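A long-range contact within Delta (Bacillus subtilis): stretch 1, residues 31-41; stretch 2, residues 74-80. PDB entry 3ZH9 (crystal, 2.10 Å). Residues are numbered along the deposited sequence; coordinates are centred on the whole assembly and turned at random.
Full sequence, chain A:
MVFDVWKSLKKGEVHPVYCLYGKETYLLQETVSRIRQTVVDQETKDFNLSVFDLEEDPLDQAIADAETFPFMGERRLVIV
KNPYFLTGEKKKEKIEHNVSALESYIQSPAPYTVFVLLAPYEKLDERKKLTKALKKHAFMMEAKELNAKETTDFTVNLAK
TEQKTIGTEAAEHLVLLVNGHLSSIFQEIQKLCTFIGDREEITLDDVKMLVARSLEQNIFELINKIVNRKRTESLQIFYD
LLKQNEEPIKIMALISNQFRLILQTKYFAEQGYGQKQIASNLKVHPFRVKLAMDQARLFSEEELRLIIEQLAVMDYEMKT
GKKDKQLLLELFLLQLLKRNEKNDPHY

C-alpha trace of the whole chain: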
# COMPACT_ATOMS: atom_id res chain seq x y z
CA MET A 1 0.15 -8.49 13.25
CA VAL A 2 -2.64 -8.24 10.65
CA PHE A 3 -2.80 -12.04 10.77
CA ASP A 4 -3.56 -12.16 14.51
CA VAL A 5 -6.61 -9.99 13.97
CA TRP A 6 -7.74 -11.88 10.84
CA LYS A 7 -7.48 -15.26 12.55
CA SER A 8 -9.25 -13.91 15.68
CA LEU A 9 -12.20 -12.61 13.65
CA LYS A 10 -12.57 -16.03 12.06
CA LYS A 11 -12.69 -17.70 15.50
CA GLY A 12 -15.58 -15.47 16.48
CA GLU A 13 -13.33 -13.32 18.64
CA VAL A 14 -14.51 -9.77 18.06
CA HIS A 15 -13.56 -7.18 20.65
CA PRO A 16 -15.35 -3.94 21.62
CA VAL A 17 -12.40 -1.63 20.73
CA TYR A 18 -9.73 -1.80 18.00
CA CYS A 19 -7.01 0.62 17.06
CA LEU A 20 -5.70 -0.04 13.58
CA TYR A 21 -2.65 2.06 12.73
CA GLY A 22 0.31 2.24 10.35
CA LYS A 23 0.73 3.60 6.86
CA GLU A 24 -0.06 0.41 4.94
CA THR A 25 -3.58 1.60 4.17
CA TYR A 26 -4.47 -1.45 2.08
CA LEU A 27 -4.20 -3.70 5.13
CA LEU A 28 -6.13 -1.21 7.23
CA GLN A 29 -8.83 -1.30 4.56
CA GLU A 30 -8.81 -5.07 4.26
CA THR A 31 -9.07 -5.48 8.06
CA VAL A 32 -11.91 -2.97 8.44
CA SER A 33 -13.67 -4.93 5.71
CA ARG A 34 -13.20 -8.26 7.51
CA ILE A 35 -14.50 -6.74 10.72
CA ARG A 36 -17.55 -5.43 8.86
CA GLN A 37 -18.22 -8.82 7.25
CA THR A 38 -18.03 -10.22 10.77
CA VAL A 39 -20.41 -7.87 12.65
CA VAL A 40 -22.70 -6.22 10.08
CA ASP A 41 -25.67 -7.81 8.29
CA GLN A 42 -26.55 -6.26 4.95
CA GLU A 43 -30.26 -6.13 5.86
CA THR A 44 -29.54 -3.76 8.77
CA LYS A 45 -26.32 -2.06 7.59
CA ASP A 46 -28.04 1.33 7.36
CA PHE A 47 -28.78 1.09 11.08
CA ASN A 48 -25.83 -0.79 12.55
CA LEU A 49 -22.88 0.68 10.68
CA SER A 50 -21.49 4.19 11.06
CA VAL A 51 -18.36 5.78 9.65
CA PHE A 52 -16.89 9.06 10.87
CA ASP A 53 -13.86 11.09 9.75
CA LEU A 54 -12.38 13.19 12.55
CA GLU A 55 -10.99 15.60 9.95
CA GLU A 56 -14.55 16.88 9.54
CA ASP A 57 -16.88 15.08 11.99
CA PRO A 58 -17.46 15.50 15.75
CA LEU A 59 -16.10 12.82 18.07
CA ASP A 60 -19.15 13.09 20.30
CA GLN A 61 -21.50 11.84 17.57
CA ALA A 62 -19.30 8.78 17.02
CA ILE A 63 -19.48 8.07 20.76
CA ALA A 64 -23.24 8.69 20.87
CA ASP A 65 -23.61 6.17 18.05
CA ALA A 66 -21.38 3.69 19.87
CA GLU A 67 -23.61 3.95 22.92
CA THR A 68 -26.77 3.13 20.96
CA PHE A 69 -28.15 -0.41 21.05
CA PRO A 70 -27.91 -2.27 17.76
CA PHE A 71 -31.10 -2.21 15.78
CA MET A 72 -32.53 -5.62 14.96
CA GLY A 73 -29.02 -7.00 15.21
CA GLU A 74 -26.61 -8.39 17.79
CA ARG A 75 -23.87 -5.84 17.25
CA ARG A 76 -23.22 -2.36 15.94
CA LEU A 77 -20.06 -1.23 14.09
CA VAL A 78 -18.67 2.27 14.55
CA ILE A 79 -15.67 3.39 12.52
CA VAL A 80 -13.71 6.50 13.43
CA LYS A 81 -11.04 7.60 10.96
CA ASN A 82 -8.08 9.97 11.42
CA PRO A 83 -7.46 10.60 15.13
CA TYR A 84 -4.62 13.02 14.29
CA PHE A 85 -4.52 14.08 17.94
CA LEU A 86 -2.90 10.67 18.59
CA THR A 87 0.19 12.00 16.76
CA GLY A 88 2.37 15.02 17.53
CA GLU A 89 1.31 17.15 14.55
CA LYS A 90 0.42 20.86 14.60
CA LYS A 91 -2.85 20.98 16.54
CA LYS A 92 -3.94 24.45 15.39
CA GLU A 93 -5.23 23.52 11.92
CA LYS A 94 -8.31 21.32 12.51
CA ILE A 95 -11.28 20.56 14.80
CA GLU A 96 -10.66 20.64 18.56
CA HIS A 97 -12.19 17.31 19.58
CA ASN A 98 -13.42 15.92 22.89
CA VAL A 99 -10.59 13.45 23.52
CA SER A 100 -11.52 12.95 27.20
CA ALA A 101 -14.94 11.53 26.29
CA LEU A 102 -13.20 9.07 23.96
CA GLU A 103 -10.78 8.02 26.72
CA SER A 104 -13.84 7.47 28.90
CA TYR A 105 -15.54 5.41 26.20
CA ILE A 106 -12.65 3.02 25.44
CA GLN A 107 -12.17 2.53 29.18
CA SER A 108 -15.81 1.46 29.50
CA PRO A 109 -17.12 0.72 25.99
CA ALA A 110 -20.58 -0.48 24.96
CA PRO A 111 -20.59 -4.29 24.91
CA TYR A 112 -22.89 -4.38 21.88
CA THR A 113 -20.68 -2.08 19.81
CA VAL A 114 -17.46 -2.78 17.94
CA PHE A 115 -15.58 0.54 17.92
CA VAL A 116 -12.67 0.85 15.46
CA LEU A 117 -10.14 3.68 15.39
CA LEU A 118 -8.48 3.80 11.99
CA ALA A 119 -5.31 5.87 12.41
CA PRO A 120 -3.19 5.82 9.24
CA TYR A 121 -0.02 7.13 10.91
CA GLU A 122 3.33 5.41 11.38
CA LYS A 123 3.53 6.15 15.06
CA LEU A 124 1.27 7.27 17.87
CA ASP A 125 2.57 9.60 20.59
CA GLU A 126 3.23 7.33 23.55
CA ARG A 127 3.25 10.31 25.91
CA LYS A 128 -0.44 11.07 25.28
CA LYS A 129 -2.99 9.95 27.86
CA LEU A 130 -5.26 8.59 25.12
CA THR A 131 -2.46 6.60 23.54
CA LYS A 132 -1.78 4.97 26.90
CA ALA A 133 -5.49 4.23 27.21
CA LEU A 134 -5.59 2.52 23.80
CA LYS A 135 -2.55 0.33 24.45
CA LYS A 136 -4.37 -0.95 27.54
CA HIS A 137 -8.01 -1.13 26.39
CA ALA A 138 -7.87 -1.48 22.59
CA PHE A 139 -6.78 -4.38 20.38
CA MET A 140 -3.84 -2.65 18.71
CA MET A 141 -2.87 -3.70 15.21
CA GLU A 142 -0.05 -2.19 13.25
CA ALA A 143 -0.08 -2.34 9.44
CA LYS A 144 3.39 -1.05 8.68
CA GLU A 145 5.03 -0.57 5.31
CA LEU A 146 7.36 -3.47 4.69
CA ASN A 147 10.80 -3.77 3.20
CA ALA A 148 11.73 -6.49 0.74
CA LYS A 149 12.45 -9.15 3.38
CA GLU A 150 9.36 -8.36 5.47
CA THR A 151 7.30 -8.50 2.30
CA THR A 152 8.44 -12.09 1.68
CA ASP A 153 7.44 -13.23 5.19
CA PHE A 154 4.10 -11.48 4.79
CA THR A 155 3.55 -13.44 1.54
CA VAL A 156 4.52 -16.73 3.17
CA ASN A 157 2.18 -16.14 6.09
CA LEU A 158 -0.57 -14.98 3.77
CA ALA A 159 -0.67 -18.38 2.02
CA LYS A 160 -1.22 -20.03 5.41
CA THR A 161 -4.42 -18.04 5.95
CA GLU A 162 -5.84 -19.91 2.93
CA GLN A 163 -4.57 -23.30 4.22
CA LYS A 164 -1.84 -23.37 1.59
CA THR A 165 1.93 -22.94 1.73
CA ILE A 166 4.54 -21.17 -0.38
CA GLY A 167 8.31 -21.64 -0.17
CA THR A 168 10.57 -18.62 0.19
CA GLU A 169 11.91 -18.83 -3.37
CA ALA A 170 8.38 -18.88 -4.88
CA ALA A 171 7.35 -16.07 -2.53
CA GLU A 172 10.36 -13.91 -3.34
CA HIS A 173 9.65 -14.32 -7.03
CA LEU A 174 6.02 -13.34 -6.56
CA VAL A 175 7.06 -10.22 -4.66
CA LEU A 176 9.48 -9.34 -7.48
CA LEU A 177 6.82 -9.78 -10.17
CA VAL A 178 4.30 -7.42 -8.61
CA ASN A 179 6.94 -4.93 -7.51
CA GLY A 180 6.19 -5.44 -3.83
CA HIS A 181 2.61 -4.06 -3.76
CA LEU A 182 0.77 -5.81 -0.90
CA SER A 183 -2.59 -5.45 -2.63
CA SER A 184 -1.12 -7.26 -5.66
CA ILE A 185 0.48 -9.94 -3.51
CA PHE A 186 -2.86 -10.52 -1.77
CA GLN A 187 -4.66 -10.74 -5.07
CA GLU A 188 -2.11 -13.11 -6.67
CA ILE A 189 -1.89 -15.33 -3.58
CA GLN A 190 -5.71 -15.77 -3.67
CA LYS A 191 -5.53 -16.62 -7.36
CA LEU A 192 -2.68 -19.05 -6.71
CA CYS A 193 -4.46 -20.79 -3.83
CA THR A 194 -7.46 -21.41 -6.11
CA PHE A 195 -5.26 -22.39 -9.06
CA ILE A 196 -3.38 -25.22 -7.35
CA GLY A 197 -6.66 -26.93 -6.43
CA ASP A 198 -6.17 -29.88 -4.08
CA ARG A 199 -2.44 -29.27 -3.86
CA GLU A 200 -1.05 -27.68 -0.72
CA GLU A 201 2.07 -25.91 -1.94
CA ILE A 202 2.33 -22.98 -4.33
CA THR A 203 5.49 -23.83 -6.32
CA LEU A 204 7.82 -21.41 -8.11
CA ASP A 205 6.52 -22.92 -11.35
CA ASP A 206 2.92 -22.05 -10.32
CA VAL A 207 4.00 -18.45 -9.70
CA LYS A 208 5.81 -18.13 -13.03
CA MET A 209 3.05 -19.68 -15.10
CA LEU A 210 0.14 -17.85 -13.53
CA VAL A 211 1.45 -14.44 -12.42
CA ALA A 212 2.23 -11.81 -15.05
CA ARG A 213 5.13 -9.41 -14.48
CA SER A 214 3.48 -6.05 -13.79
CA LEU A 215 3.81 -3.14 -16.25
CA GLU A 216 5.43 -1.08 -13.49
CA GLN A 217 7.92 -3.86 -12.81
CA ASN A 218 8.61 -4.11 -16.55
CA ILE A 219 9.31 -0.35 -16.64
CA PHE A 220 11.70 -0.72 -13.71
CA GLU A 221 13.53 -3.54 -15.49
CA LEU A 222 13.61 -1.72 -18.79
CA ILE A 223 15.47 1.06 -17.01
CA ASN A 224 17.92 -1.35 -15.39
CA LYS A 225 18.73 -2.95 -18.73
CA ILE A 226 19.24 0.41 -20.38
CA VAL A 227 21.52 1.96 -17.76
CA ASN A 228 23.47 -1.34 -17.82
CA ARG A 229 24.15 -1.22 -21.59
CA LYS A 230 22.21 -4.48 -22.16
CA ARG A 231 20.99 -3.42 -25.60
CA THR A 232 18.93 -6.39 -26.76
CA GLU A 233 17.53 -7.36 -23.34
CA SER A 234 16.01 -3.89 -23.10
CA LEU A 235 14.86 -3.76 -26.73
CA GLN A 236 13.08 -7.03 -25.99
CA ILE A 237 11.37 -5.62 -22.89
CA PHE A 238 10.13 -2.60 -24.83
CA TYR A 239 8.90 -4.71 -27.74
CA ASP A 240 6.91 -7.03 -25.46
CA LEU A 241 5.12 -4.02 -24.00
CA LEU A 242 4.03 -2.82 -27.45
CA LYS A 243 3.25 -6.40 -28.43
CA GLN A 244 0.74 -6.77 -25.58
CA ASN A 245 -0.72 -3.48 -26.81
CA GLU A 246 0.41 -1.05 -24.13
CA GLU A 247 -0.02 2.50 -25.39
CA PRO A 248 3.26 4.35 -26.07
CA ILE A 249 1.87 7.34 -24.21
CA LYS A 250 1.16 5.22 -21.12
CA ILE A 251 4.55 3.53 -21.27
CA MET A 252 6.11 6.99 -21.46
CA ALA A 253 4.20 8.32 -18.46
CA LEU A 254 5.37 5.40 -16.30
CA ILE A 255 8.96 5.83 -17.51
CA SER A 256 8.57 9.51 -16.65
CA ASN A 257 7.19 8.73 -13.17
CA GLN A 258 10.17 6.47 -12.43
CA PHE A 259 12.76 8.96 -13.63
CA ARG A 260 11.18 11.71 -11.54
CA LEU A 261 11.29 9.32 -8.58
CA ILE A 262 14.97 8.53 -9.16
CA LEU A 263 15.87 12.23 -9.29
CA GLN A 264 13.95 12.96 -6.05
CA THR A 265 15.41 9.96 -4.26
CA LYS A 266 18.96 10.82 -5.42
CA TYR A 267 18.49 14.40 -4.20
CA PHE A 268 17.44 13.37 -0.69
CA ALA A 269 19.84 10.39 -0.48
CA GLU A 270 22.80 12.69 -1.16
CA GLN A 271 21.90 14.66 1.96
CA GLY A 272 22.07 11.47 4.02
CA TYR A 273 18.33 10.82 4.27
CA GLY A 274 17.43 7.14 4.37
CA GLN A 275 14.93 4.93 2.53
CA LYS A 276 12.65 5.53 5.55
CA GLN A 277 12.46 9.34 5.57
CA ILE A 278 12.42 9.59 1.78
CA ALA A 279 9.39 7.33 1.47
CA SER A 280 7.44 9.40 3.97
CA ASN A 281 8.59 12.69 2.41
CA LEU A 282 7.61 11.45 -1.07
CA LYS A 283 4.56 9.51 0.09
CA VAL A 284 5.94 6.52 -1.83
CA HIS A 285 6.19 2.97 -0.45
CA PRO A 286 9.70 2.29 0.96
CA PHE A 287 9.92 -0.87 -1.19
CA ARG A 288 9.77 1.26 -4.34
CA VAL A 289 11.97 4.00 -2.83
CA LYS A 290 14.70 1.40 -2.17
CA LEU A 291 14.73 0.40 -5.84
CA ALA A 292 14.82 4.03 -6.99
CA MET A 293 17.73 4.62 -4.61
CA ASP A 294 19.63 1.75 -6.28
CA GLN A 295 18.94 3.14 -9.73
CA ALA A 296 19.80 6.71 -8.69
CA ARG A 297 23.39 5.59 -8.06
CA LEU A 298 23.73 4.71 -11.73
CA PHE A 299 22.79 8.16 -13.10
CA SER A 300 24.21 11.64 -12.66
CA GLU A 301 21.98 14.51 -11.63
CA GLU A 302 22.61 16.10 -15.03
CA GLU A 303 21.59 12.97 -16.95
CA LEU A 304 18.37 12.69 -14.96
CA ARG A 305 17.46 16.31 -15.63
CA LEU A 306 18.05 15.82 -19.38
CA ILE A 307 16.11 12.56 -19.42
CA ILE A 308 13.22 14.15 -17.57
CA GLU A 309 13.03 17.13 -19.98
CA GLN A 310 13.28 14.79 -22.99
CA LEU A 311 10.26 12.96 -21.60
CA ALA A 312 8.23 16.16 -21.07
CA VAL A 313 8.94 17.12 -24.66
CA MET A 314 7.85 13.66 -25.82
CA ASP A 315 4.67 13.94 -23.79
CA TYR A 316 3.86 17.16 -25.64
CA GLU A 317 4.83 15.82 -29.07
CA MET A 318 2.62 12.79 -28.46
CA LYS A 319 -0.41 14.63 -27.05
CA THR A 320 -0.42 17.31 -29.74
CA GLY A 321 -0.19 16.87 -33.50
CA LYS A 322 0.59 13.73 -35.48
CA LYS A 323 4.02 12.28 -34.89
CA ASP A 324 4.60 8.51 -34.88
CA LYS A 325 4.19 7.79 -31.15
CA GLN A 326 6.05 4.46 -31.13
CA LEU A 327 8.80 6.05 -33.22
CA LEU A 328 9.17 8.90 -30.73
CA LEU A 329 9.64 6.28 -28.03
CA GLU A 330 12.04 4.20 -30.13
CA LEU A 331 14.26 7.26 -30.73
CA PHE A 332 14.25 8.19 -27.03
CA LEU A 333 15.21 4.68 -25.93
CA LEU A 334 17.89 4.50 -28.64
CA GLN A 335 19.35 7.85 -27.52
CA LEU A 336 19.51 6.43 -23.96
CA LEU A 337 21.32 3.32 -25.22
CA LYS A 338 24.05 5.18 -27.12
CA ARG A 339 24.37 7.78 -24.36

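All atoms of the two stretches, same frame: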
# COMPACT_ATOMS: atom_id res chain seq x y z
N THR A 31 -8.71 -5.07 6.70
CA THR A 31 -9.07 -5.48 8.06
C THR A 31 -10.42 -4.90 8.48
O THR A 31 -11.26 -5.59 9.06
CB THR A 31 -7.97 -5.04 9.07
OG1 THR A 31 -6.73 -5.67 8.71
CG2 THR A 31 -8.35 -5.43 10.51
N VAL A 32 -10.63 -3.62 8.19
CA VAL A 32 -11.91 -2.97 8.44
C VAL A 32 -13.01 -3.73 7.71
O VAL A 32 -14.10 -3.93 8.23
CB VAL A 32 -11.88 -1.51 7.96
CG1 VAL A 32 -13.29 -0.98 7.75
CG2 VAL A 32 -11.12 -0.65 8.95
N SER A 33 -12.70 -4.18 6.50
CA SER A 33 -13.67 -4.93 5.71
C SER A 33 -13.99 -6.28 6.35
O SER A 33 -15.15 -6.70 6.40
CB SER A 33 -13.14 -5.11 4.28
OG SER A 33 -14.10 -5.78 3.48
N ARG A 34 -12.97 -6.97 6.85
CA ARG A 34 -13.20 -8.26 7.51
C ARG A 34 -13.99 -8.06 8.80
O ARG A 34 -14.77 -8.93 9.20
CB ARG A 34 -11.88 -8.99 7.78
CG ARG A 34 -11.31 -9.69 6.53
CD ARG A 34 -9.82 -10.02 6.70
NE ARG A 34 -9.23 -10.54 5.47
CZ ARG A 34 -8.90 -11.81 5.26
NH1 ARG A 34 -9.07 -12.72 6.21
NH2 ARG A 34 -8.37 -12.16 4.10
N ILE A 35 -13.79 -6.93 9.47
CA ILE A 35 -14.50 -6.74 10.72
C ILE A 35 -15.97 -6.48 10.41
O ILE A 35 -16.84 -6.96 11.10
CB ILE A 35 -13.94 -5.59 11.56
CG1 ILE A 35 -12.59 -5.99 12.16
CG2 ILE A 35 -14.93 -5.22 12.67
CD1 ILE A 35 -11.79 -4.80 12.73
N ARG A 36 -16.21 -5.73 9.34
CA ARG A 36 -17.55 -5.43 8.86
C ARG A 36 -18.30 -6.70 8.46
O ARG A 36 -19.44 -6.92 8.89
CB ARG A 36 -17.48 -4.47 7.67
CG ARG A 36 -18.82 -4.03 7.11
CD ARG A 36 -18.61 -3.22 5.83
NE ARG A 36 -17.48 -2.30 5.97
CZ ARG A 36 -17.05 -1.49 5.00
NH1 ARG A 36 -17.64 -1.50 3.82
NH2 ARG A 36 -16.02 -0.68 5.22
N GLN A 37 -17.66 -7.53 7.65
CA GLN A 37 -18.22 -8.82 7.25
C GLN A 37 -18.54 -9.68 8.47
O GLN A 37 -19.43 -10.52 8.43
CB GLN A 37 -17.24 -9.58 6.35
CG GLN A 37 -17.15 -9.01 4.94
CD GLN A 37 -15.98 -9.56 4.13
OE1 GLN A 37 -15.20 -10.40 4.60
NE2 GLN A 37 -15.85 -9.08 2.90
N THR A 38 -17.79 -9.47 9.54
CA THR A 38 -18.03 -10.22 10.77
C THR A 38 -19.24 -9.69 11.59
O THR A 38 -20.03 -10.48 12.09
CB THR A 38 -16.77 -10.28 11.66
OG1 THR A 38 -15.66 -10.76 10.90
CG2 THR A 38 -17.00 -11.22 12.82
N VAL A 39 -19.38 -8.38 11.73
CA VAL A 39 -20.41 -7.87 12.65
C VAL A 39 -21.68 -7.36 11.97
O VAL A 39 -22.76 -7.41 12.56
CB VAL A 39 -19.86 -6.78 13.62
CG1 VAL A 39 -18.42 -7.06 13.98
CG2 VAL A 39 -19.97 -5.42 13.01
N VAL A 40 -21.57 -6.86 10.75
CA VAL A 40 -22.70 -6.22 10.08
C VAL A 40 -23.46 -7.17 9.15
O VAL A 40 -22.86 -7.98 8.45
CB VAL A 40 -22.25 -4.98 9.26
CG1 VAL A 40 -23.44 -4.31 8.62
CG2 VAL A 40 -21.52 -4.00 10.15
N ASP A 41 -24.79 -7.06 9.19
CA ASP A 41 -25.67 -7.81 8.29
C ASP A 41 -26.22 -6.83 7.27
O ASP A 41 -26.71 -5.76 7.62
CB ASP A 41 -26.83 -8.44 9.06
CG ASP A 41 -26.36 -9.26 10.26
OD1 ASP A 41 -25.92 -10.41 10.08
OD2 ASP A 41 -26.46 -8.74 11.40
N GLU A 74 -27.31 -8.06 16.56
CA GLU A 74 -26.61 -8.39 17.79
C GLU A 74 -25.56 -7.34 18.11
O GLU A 74 -25.28 -7.06 19.27
CB GLU A 74 -25.95 -9.78 17.69
N ARG A 75 -24.97 -6.77 17.07
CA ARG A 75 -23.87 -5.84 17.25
C ARG A 75 -23.97 -4.66 16.30
O ARG A 75 -24.58 -4.74 15.24
CB ARG A 75 -22.51 -6.53 17.05
CG ARG A 75 -21.98 -7.28 18.27
CD ARG A 75 -20.48 -7.15 18.32
NE ARG A 75 -19.82 -8.14 19.17
CZ ARG A 75 -19.57 -9.39 18.81
NH1 ARG A 75 -19.94 -9.84 17.62
NH2 ARG A 75 -18.97 -10.21 19.66
N ARG A 76 -23.30 -3.59 16.70
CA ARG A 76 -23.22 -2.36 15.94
C ARG A 76 -21.73 -2.16 15.60
O ARG A 76 -20.87 -2.62 16.34
CB ARG A 76 -23.77 -1.25 16.84
CG ARG A 76 -23.44 0.15 16.49
CD ARG A 76 -24.02 1.08 17.54
NE ARG A 76 -25.49 1.09 17.54
CZ ARG A 76 -26.24 1.33 16.47
NH1 ARG A 76 -25.68 1.57 15.30
NH2 ARG A 76 -27.56 1.31 16.57
N LEU A 77 -21.44 -1.53 14.47
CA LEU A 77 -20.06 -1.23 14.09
C LEU A 77 -19.88 0.27 13.93
O LEU A 77 -20.61 0.91 13.17
CB LEU A 77 -19.68 -1.94 12.78
CG LEU A 77 -18.26 -1.71 12.24
CD1 LEU A 77 -17.18 -2.06 13.28
CD2 LEU A 77 -18.04 -2.54 10.98
N VAL A 78 -18.91 0.84 14.63
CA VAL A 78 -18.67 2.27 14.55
C VAL A 78 -17.22 2.50 14.17
O VAL A 78 -16.31 2.08 14.88
CB VAL A 78 -18.98 3.01 15.87
CG1 VAL A 78 -18.47 4.45 15.80
CG2 VAL A 78 -20.48 2.97 16.21
N ILE A 79 -17.01 3.15 13.03
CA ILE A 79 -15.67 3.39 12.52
C ILE A 79 -15.32 4.87 12.62
O ILE A 79 -16.10 5.74 12.20
CB ILE A 79 -15.54 2.89 11.08
CG1 ILE A 79 -15.84 1.39 11.03
CG2 ILE A 79 -14.17 3.19 10.51
CD1 ILE A 79 -15.94 0.85 9.64
N VAL A 80 -14.16 5.14 13.19
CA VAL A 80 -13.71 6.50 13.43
C VAL A 80 -12.34 6.70 12.82
O VAL A 80 -11.33 6.24 13.36
CB VAL A 80 -13.65 6.80 14.94
CG1 VAL A 80 -13.15 8.20 15.18
CG2 VAL A 80 -15.01 6.63 15.55
O HOH W 1 -25.59 -6.28 12.99

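No direct hydrogen bond joins these two stretches; a helix lies on a strand and the contact is held almost wholly by aliphatic packing. Helix 31-39 runs nearly antiparallel to strand 76-80, at 159°, and their axes approach to 8.9 Å, a spacing that leaves room for one layer of interleaved side chains.

The strand's alternation sets the pattern. Leu77 and Ile79 point toward the helix, while Val78 between them is out of reach and Arg76 points away, its guanidinium bonded elsewhere in the structure. Leu77 is the hub. Its CB lies 3.5 Å from Val39 CG2 and 3.8 Å from Val40 CG2, its CD1 meets Ile35 CG2 at 3.9 Å, and its CD2 rests 3.6 Å from Arg36 CA, so the leucine packs against helix backbone as well as side chains. The helix supplies this surface at i, i+3 and i+7: Val32 closes the far end, its CG1 3.7 Å from Ile79 CD1, followed by Ile35 and Val39.

Polar chemistry gathers where the helix gives out. Val40 is the first residue to leave helical geometry, and just beyond it water 1 lies 3.1 Å from Asp41 OD2 and 2.9 Å from Arg75 O, placed to donate to either, and so sits between the stretches at the edge of the apolar layer.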